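Local coordinates for glutathione S-transferase enzyme with thioredoxin-like domain (PDB 4MF7), which probably catalyses the conjugation of glutathione to electrophilic substrates, as a dimeric glutathione S-transferase with a thioredoxin-like domain, at residues L172-L186 and W211-V225. Sequence-based numbering, arbitrary orientation.
Sequences LQRYVAESKRLLGVL and WVRNLIGFYGARELV
L215, the last residue of helix 203-215, packs its two methyls on L183, S179 and Y175 of helix 171-190, within the all-helical C-terminal domain of the glutathione S-transferase fold. This is the tight part of the contact. L215 CD2 meets L183 CD1 tip to tip at 3.8 Å. V225 crosses L183 at about a right angle, CG2 to CD1 at 3.8 Å. Further along, L186 CD2 touches V212 CG2 at 3.9 Å, and helix 232-241 covers both residues through W236. W211 CH2 comes within 3.5 Å of L182 CB, while L186 CD2 sits at the ring edge; CG of W211 stands anti to the backbone N (chi1 161°), which swings the six-membered ring toward the helix.

The end at L172 is looser and faces solvent. There L172 and L224 barely meet, CD2 to CD1 at 4.3 Å, and V176 crosses L224 at about a right angle. On the exposed flank beside V225, K180 CE passes 3.6 Å from V225 O. Back in the tight part, S179 OG hydrogen-bonds Y175 O at 2.7 Å, approaching that oxygen from the opposite face to S179 N, and the same hydroxyl oxygen lies 3.2 Å from L215 CD1.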
ATOM      1  N   LEU A 172       1.140  17.131  18.383  1.00 78.88           N
ATOM      2  CA  LEU A 172       2.556  16.858  18.215  1.00 62.74           C
ATOM      3  C   LEU A 172       2.964  15.655  19.029  1.00 57.41           C
ATOM      4  O   LEU A 172       3.821  14.886  18.589  1.00 54.35           O
ATOM      5  CB  LEU A 172       3.426  18.058  18.592  1.00 65.82           C
ATOM      6  CG  LEU A 172       4.887  17.993  18.116  1.00 60.73           C
ATOM      7  CD1 LEU A 172       5.016  17.573  16.653  1.00 64.47           C
ATOM      8  CD2 LEU A 172       5.558  19.343  18.316  1.00 54.11           C
ATOM      9  N   GLN A 173       2.334  15.487  20.192  1.00 48.93           N
ATOM     10  CA  GLN A 173       2.607  14.356  21.079  1.00 57.17           C
ATOM     11  C   GLN A 173       2.249  13.011  20.413  1.00 67.86           C
ATOM     12  O   GLN A 173       2.964  12.020  20.582  1.00 55.92           O
ATOM     13  CB  GLN A 173       1.869  14.515  22.413  1.00 68.62           C
ATOM     14  CG  GLN A 173       2.556  13.823  23.583  1.00114.22           C
ATOM     15  CD  GLN A 173       2.041  14.301  24.927  1.00124.28           C
ATOM     16  OE1 GLN A 173       2.586  15.239  25.514  1.00100.16           O
ATOM     17  NE2 GLN A 173       0.978  13.671  25.417  1.00 69.74           N
ATOM     18  N   ARG A 174       1.156  13.003  19.654  1.00 58.68           N
ATOM     19  CA  ARG A 174       0.721  11.832  18.898  1.00 78.69           C
ATOM     20  C   ARG A 174       1.659  11.557  17.719  1.00 56.84           C
ATOM     21  O   ARG A 174       2.019  10.407  17.459  1.00 52.37           O
ATOM     22  CB  ARG A 174      -0.717  12.027  18.393  1.00 67.61           C
ATOM     23  N   TYR A 175       2.043  12.612  17.006  1.00 45.47           N
ATOM     24  CA  TYR A 175       2.955  12.490  15.861  1.00 45.40           C
ATOM     25  C   TYR A 175       4.334  11.971  16.307  1.00 45.96           C
ATOM     26  O   TYR A 175       4.951  11.133  15.637  1.00 42.46           O
ATOM     27  CB  TYR A 175       3.085  13.829  15.146  1.00 51.56           C
ATOM     28  CG  TYR A 175       4.213  13.920  14.135  1.00 55.82           C
ATOM     29  CD1 TYR A 175       4.014  13.555  12.800  1.00 96.51           C
ATOM     30  CD2 TYR A 175       5.470  14.399  14.505  1.00 68.17           C
ATOM     31  CE1 TYR A 175       5.040  13.654  11.871  1.00 75.47           C
ATOM     32  CE2 TYR A 175       6.500  14.498  13.584  1.00 55.21           C
ATOM     33  CZ  TYR A 175       6.281  14.130  12.270  1.00 89.02           C
ATOM     34  OH  TYR A 175       7.308  14.237  11.362  1.00113.43           O
ATOM     35  N   VAL A 176       4.788  12.458  17.452  1.00 46.06           N
ATOM     36  CA  VAL A 176       6.056  12.034  18.026  1.00 46.02           C
ATOM     37  C   VAL A 176       5.996  10.584  18.495  1.00 45.36           C
ATOM     38  O   VAL A 176       6.917   9.811  18.211  1.00 37.80           O
ATOM     39  CB  VAL A 176       6.498  12.985  19.159  1.00 50.92           C
ATOM     40  CG1 VAL A 176       7.576  12.354  20.034  1.00 54.60           C
ATOM     41  CG2 VAL A 176       6.985  14.299  18.548  1.00 48.42           C
ATOM     42  N   ALA A 177       4.919  10.203  19.194  1.00 39.89           N
ATOM     43  CA  ALA A 177       4.737   8.807  19.618  1.00 46.11           C
ATOM     44  C   ALA A 177       4.678   7.851  18.414  1.00 32.00           C
ATOM     45  O   ALA A 177       5.335   6.793  18.427  1.00 40.82           O
ATOM     46  CB  ALA A 177       3.489   8.647  20.481  1.00 56.08           C
ATOM     47  N   GLU A 178       3.977   8.230  17.359  1.00 44.31           N
ATOM     48  CA  GLU A 178       3.885   7.346  16.199  1.00 54.40           C
ATOM     49  C   GLU A 178       5.228   7.255  15.460  1.00 52.56           C
ATOM     50  O   GLU A 178       5.643   6.180  15.061  1.00 36.31           O
ATOM     51  CB  GLU A 178       2.750   7.779  15.259  1.00 55.71           C
ATOM     52  CG  GLU A 178       2.471   6.822  14.094  1.00 57.07           C
ATOM     53  CD  GLU A 178       2.153   5.371  14.496  1.00 64.06           C
ATOM     54  OE1 GLU A 178       2.194   4.508  13.602  1.00 58.40           O
ATOM     55  OE2 GLU A 178       1.862   5.070  15.676  1.00 53.14           O
ATOM     56  N   SER A 179       5.899   8.393  15.302  1.00 37.73           N
ATOM     57  CA  SER A 179       7.214   8.457  14.677  1.00 35.26           C
ATOM     58  C   SER A 179       8.227   7.580  15.409  1.00 34.28           C
ATOM     59  O   SER A 179       9.008   6.868  14.772  1.00 31.30           O
ATOM     60  CB  SER A 179       7.700   9.913  14.655  1.00 41.66           C
ATOM     61  OG  SER A 179       6.863  10.687  13.813  1.00 46.87           O
ATOM     62  N   LYS A 180       8.195   7.622  16.738  1.00 31.95           N
ATOM     63  CA  LYS A 180       9.070   6.795  17.567  1.00 36.90           C
ATOM     64  C   LYS A 180       8.765   5.318  17.398  1.00 37.75           C
ATOM     65  O   LYS A 180       9.676   4.503  17.324  1.00 35.58           O
ATOM     66  CB  LYS A 180       8.986   7.181  19.048  1.00 39.54           C
ATOM     67  CG  LYS A 180       9.712   8.495  19.359  1.00 38.25           C
ATOM     68  CD  LYS A 180       9.842   8.748  20.861  1.00 52.52           C
ATOM     69  CE  LYS A 180      11.095   8.088  21.417  1.00 64.14           C
ATOM     70  NZ  LYS A 180      11.293   8.382  22.861  1.00 99.05           N
ATOM     71  N   ARG A 181       7.484   4.972  17.334  1.00 34.13           N
ATOM     72  CA  ARG A 181       7.099   3.573  17.188  1.00 39.82           C
ATOM     73  C   ARG A 181       7.597   3.026  15.849  1.00 33.38           C
ATOM     74  O   ARG A 181       8.168   1.940  15.801  1.00 35.78           O
ATOM     75  CB  ARG A 181       5.578   3.406  17.311  1.00 36.47           C
ATOM     76  CG  ARG A 181       5.135   1.949  17.450  1.00 45.30           C
ATOM     77  CD  ARG A 181       3.636   1.761  17.213  1.00 48.68           C
ATOM     78  NE  ARG A 181       3.273   2.048  15.825  1.00 46.68           N
ATOM     79  CZ  ARG A 181       3.491   1.235  14.793  1.00 57.71           C
ATOM     80  NH1 ARG A 181       4.062   0.041  14.964  1.00 63.15           N
ATOM     81  NH2 ARG A 181       3.129   1.620  13.576  1.00 52.99           N
ATOM     82  N   LEU A 182       7.393   3.792  14.776  1.00 31.72           N
ATOM     83  CA  LEU A 182       7.861   3.423  13.436  1.00 35.07           C
ATOM     84  C   LEU A 182       9.377   3.333  13.336  1.00 33.92           C
ATOM     85  O   LEU A 182       9.935   2.390  12.781  1.00 32.40           O
ATOM     86  CB  LEU A 182       7.358   4.419  12.404  1.00 32.52           C
ATOM     87  CG  LEU A 182       6.065   4.228  11.598  1.00 51.52           C
ATOM     88  CD1 LEU A 182       5.144   3.140  12.116  1.00 79.23           C
ATOM     89  CD2 LEU A 182       5.333   5.556  11.465  1.00 42.06           C
ATOM     90  N   LEU A 183      10.066   4.333  13.874  1.00 29.52           N
ATOM     91  CA  LEU A 183      11.525   4.273  13.911  1.00 27.80           C
ATOM     92  C   LEU A 183      12.010   3.037  14.645  1.00 28.11           C
ATOM     93  O   LEU A 183      13.038   2.497  14.286  1.00 29.75           O
ATOM     94  CB  LEU A 183      12.084   5.525  14.602  1.00 28.17           C
ATOM     95  CG  LEU A 183      12.055   6.818  13.781  1.00 27.88           C
ATOM     96  CD1 LEU A 183      12.402   7.999  14.690  1.00 28.99           C
ATOM     97  CD2 LEU A 183      12.984   6.779  12.588  1.00 29.43           C
ATOM     98  N   GLY A 184      11.292   2.626  15.695  1.00 32.23           N
ATOM     99  CA  GLY A 184      11.669   1.424  16.476  1.00 36.37           C
ATOM    100  C   GLY A 184      11.582   0.135  15.655  1.00 29.06           C
ATOM    101  O   GLY A 184      12.466  -0.721  15.727  1.00 35.38           O
ATOM    102  N   VAL A 185      10.537   0.035  14.846  1.00 33.11           N
ATOM    103  CA  VAL A 185      10.397  -1.069  13.906  1.00 34.36           C
ATOM    104  C   VAL A 185      11.542  -1.090  12.909  1.00 37.21           C
ATOM    105  O   VAL A 185      12.171  -2.124  12.711  1.00 32.49           O
ATOM    106  CB  VAL A 185       9.033  -1.010  13.188  1.00 34.39           C
ATOM    107  CG1 VAL A 185       8.954  -2.050  12.071  1.00 37.33           C
ATOM    108  CG2 VAL A 185       7.926  -1.238  14.209  1.00 38.60           C
ATOM    109  N   LEU A 186      11.835   0.059  12.310  1.00 29.63           N
ATOM    110  CA  LEU A 186      12.916   0.152  11.349  1.00 26.20           C
ATOM    111  C   LEU A 186      14.269  -0.167  11.998  1.00 28.54           C
ATOM    112  O   LEU A 186      15.118  -0.846  11.415  1.00 29.05           O
ATOM    113  CB  LEU A 186      12.933   1.549  10.714  1.00 30.88           C
ATOM    114  CG  LEU A 186      13.543   1.794   9.351  1.00 48.40           C
ATOM    115  CD1 LEU A 186      13.068   0.811   8.295  1.00 42.16           C
ATOM    116  CD2 LEU A 186      13.164   3.213   8.942  1.00 44.38           C
ATOM    117  N   TRP A 211      10.906   9.700   3.924  1.00 27.33           N
ATOM    118  CA  TRP A 211      10.072   9.869   5.105  1.00 29.02           C
ATOM    119  C   TRP A 211      10.913  10.101   6.360  1.00 37.78           C
ATOM    120  O   TRP A 211      10.651  11.024   7.129  1.00 33.60           O
ATOM    121  CB  TRP A 211       9.115   8.692   5.311  1.00 39.95           C
ATOM    122  CG  TRP A 211       8.580   8.613   6.733  1.00 49.80           C
ATOM    123  CD1 TRP A 211       7.658   9.439   7.317  1.00 83.63           C
ATOM    124  CD2 TRP A 211       8.964   7.667   7.741  1.00 42.85           C
ATOM    125  NE1 TRP A 211       7.446   9.060   8.624  1.00 82.59           N
ATOM    126  CE2 TRP A 211       8.239   7.980   8.909  1.00 73.55           C
ATOM    127  CE3 TRP A 211       9.860   6.590   7.768  1.00 90.74           C
ATOM    128  CZ2 TRP A 211       8.376   7.251  10.088  1.00 68.55           C
ATOM    129  CZ3 TRP A 211       9.995   5.867   8.941  1.00 83.79           C
ATOM    130  CH2 TRP A 211       9.261   6.202  10.082  1.00 62.82           C
ATOM    131  N   VAL A 212      11.901   9.250   6.592  1.00 29.65           N
ATOM    132  CA  VAL A 212      12.798   9.443   7.734  1.00 28.17           C
ATOM    133  C   VAL A 212      13.560  10.783   7.640  1.00 35.84           C
ATOM    134  O   VAL A 212      13.646  11.534   8.623  1.00 36.21           O
ATOM    135  CB  VAL A 212      13.816   8.295   7.876  1.00 30.91           C
ATOM    136  CG1 VAL A 212      14.681   8.520   9.108  1.00 35.75           C
ATOM    137  CG2 VAL A 212      13.117   6.943   7.972  1.00 37.73           C
ATOM    138  N   ARG A 213      14.119  11.070   6.473  1.00 31.92           N
ATOM    139  CA  ARG A 213      14.795  12.366   6.221  1.00 31.28           C
ATOM    140  C   ARG A 213      13.928  13.563   6.621  1.00 48.57           C
ATOM    141  O   ARG A 213      14.393  14.505   7.283  1.00 45.02           O
ATOM    142  CB  ARG A 213      15.254  12.448   4.783  1.00 37.57           C
ATOM    143  CG  ARG A 213      16.193  13.606   4.495  1.00 64.07           C
ATOM    144  CD  ARG A 213      15.458  14.699   3.760  1.00 58.09           C
ATOM    145  NE  ARG A 213      16.375  15.587   3.055  1.00 60.93           N
ATOM    146  CZ  ARG A 213      15.988  16.496   2.170  1.00 53.39           C
ATOM    147  NH1 ARG A 213      14.697  16.628   1.866  1.00 53.23           N
ATOM    148  NH2 ARG A 213      16.891  17.267   1.577  1.00 62.55           N
ATOM    149  N   ASN A 214      12.658  13.504   6.260  1.00 38.55           N
ATOM    150  CA  ASN A 214      11.720  14.586   6.548  1.00 46.30           C
ATOM    151  C   ASN A 214      11.295  14.638   8.018  1.00 59.60           C
ATOM    152  O   ASN A 214      11.051  15.716   8.574  1.00 48.36           O
ATOM    153  CB  ASN A 214      10.485  14.444   5.656  1.00 50.37           C
ATOM    154  CG  ASN A 214       9.509  15.591   5.824  1.00 75.36           C
ATOM    155  OD1 ASN A 214       9.727  16.682   5.305  1.00 61.49           O
ATOM    156  ND2 ASN A 214       8.433  15.352   6.561  1.00 43.20           N
ATOM    157  N   LEU A 215      11.211  13.467   8.638  1.00 46.49           N
ATOM    158  CA  LEU A 215      10.769  13.324  10.034  1.00 46.58           C
ATOM    159  C   LEU A 215      11.651  14.139  10.975  1.00 48.59           C
ATOM    160  O   LEU A 215      11.170  14.699  11.955  1.00 59.51           O
ATOM    161  CB  LEU A 215      10.820  11.853  10.439  1.00 42.65           C
ATOM    162  CG  LEU A 215       9.991  11.374  11.611  1.00 80.90           C
ATOM    163  CD1 LEU A 215       8.548  11.202  11.168  1.00115.91           C
ATOM    164  CD2 LEU A 215      10.567  10.053  12.090  1.00 70.25           C
ATOM    165  N   ILE A 216      12.933  14.210  10.634  1.00 37.36           N
ATOM    166  CA  ILE A 216      13.948  14.873  11.426  1.00 45.68           C
ATOM    167  C   ILE A 216      14.418  16.146  10.721  1.00 60.38           C
ATOM    168  O   ILE A 216      15.538  16.635  10.960  1.00 46.94           O
ATOM    169  CB  ILE A 216      15.165  13.946  11.655  1.00 53.52           C
ATOM    170  CG1 ILE A 216      15.867  13.615  10.324  1.00 48.08           C
ATOM    171  CG2 ILE A 216      14.734  12.683  12.401  1.00 52.80           C
ATOM    172  CD1 ILE A 216      17.232  12.979  10.457  1.00 49.59           C
ATOM    173  N   GLY A 217      13.555  16.668   9.852  1.00 55.12           N
ATOM    174  CA  GLY A 217      13.893  17.787   8.997  1.00 59.00           C
ATOM    175  C   GLY A 217      13.903  19.082   9.774  1.00 84.38           C
ATOM    176  O   GLY A 217      14.818  19.882   9.605  1.00 62.94           O
ATOM    177  N   PHE A 218      12.905  19.276  10.642  1.00 51.75           N
ATOM    178  CA  PHE A 218      12.725  20.566  11.312  1.00 57.87           C
ATOM    179  C   PHE A 218      13.470  20.694  12.649  1.00107.22           C
ATOM    180  O   PHE A 218      13.929  19.698  13.236  1.00 47.29           O
ATOM    181  CB  PHE A 218      11.230  20.918  11.452  1.00 58.69           C
ATOM    182  CG  PHE A 218      10.483  20.120  12.490  1.00 81.87           C
ATOM    183  CD1 PHE A 218      10.445  20.543  13.818  1.00 70.43           C
ATOM    184  CD2 PHE A 218       9.773  18.972  12.135  1.00 60.38           C
ATOM    185  CE1 PHE A 218       9.745  19.820  14.777  1.00 51.25           C
ATOM    186  CE2 PHE A 218       9.061  18.250  13.090  1.00 64.66           C
ATOM    187  CZ  PHE A 218       9.050  18.674  14.411  1.00 80.88           C
ATOM    188  N   TYR A 219      13.594  21.939  13.113  1.00 48.16           N
ATOM    189  CA  TYR A 219      14.350  22.240  14.326  1.00 49.02           C
ATOM    190  C   TYR A 219      13.725  21.568  15.544  1.00 48.90           C
ATOM    191  O   TYR A 219      12.541  21.755  15.835  1.00 52.03           O
ATOM    192  CB  TYR A 219      14.437  23.756  14.571  1.00 59.62           C
ATOM    193  CG  TYR A 219      15.419  24.116  15.663  1.00 63.60           C
ATOM    194  CD1 TYR A 219      16.798  23.950  15.468  1.00 57.94           C
ATOM    195  CD2 TYR A 219      14.979  24.607  16.894  1.00 79.27           C
ATOM    196  CE1 TYR A 219      17.707  24.268  16.465  1.00 64.75           C
ATOM    197  CE2 TYR A 219      15.881  24.935  17.896  1.00 82.41           C
ATOM    198  CZ  TYR A 219      17.244  24.764  17.675  1.00147.05           C
ATOM    199  OH  TYR A 219      18.156  25.076  18.658  1.00 80.45           O
ATOM    200  N   GLY A 220      14.528  20.775  16.244  1.00 44.29           N
ATOM    201  CA  GLY A 220      14.057  20.072  17.413  1.00 39.62           C
ATOM    202  C   GLY A 220      13.525  18.680  17.127  1.00 40.62           C
ATOM    203  O   GLY A 220      13.307  17.903  18.054  1.00 36.60           O
ATOM    204  N   ALA A 221      13.305  18.349  15.857  1.00 45.03           N
ATOM    205  CA  ALA A 221      12.629  17.083  15.510  1.00 50.37           C
ATOM    206  C   ALA A 221      13.450  15.862  15.927  1.00 28.77           C
ATOM    207  O   ALA A 221      12.901  14.932  16.526  1.00 39.39           O
ATOM    208  CB  ALA A 221      12.317  17.023  14.016  1.00 48.71           C
ATOM    209  N   ARG A 222      14.740  15.868  15.610  1.00 36.69           N
ATOM    210  CA  ARG A 222      15.629  14.765  16.023  1.00 39.08           C
ATOM    211  C   ARG A 222      15.541  14.525  17.516  1.00 37.96           C
ATOM    212  O   ARG A 222      15.419  13.407  17.968  1.00 34.34           O
ATOM    213  CB  ARG A 222      17.091  15.086  15.755  1.00 44.30           C
ATOM    214  CG  ARG A 222      17.504  15.101  14.315  1.00 46.08           C
ATOM    215  CD  ARG A 222      18.920  15.605  14.217  1.00 54.38           C
ATOM    216  NE  ARG A 222      19.870  14.512  14.318  1.00 50.29           N
ATOM    217  CZ  ARG A 222      20.492  13.954  13.279  1.00 62.28           C
ATOM    218  NH1 ARG A 222      20.279  14.373  12.033  1.00 54.82           N
ATOM    219  NH2 ARG A 222      21.342  12.965  13.486  1.00 49.81           N
ATOM    220  N   GLU A 223      15.620  15.613  18.282  1.00 39.55           N
ATOM    221  CA  GLU A 223      15.580  15.522  19.733  1.00 37.26           C
ATOM    222  C   GLU A 223      14.233  14.989  20.199  1.00 31.64           C
ATOM    223  O   GLU A 223      14.148  14.140  21.085  1.00 33.79           O
ATOM    224  CB  GLU A 223      15.881  16.890  20.373  1.00 40.49           C
ATOM    225  CG  GLU A 223      17.339  17.321  20.228  1.00 48.13           C
ATOM    226  CD  GLU A 223      17.734  17.750  18.805  1.00 54.46           C
ATOM    227  OE1 GLU A 223      16.861  18.151  17.988  1.00 53.80           O
ATOM    228  OE2 GLU A 223      18.941  17.675  18.493  1.00101.04           O
ATOM    229  N   LEU A 224      13.157  15.475  19.601  1.00 32.71           N
ATOM    230  CA  LEU A 224      11.827  15.019  19.998  1.00 33.80           C
ATOM    231  C   LEU A 224      11.623  13.495  19.852  1.00 32.05           C
ATOM    232  O   LEU A 224      10.961  12.864  20.665  1.00 33.48           O
ATOM    233  CB  LEU A 224      10.755  15.743  19.178  1.00 38.09           C
ATOM    234  CG  LEU A 224      10.377  17.176  19.583  1.00 42.53           C
ATOM    235  CD1 LEU A 224       9.611  17.862  18.478  1.00 53.68           C
ATOM    236  CD2 LEU A 224       9.580  17.162  20.864  1.00 41.26           C
ATOM    237  N   VAL A 225      12.126  12.938  18.767  1.00 31.55           N
ATOM    238  CA  VAL A 225      11.965  11.518  18.509  1.00 34.26           C
ATOM    239  C   VAL A 225      13.141  10.683  19.015  1.00 36.05           C
ATOM    240  O   VAL A 225      13.180   9.479  18.803  1.00 35.63           O
ATOM    241  CB  VAL A 225      11.685  11.229  17.011  1.00 29.58           C
ATOM    242  CG1 VAL A 225      10.442  12.004  16.567  1.00 35.03           C
ATOM    243  CG2 VAL A 225      12.876  11.511  16.115  1.00 28.37           C
TER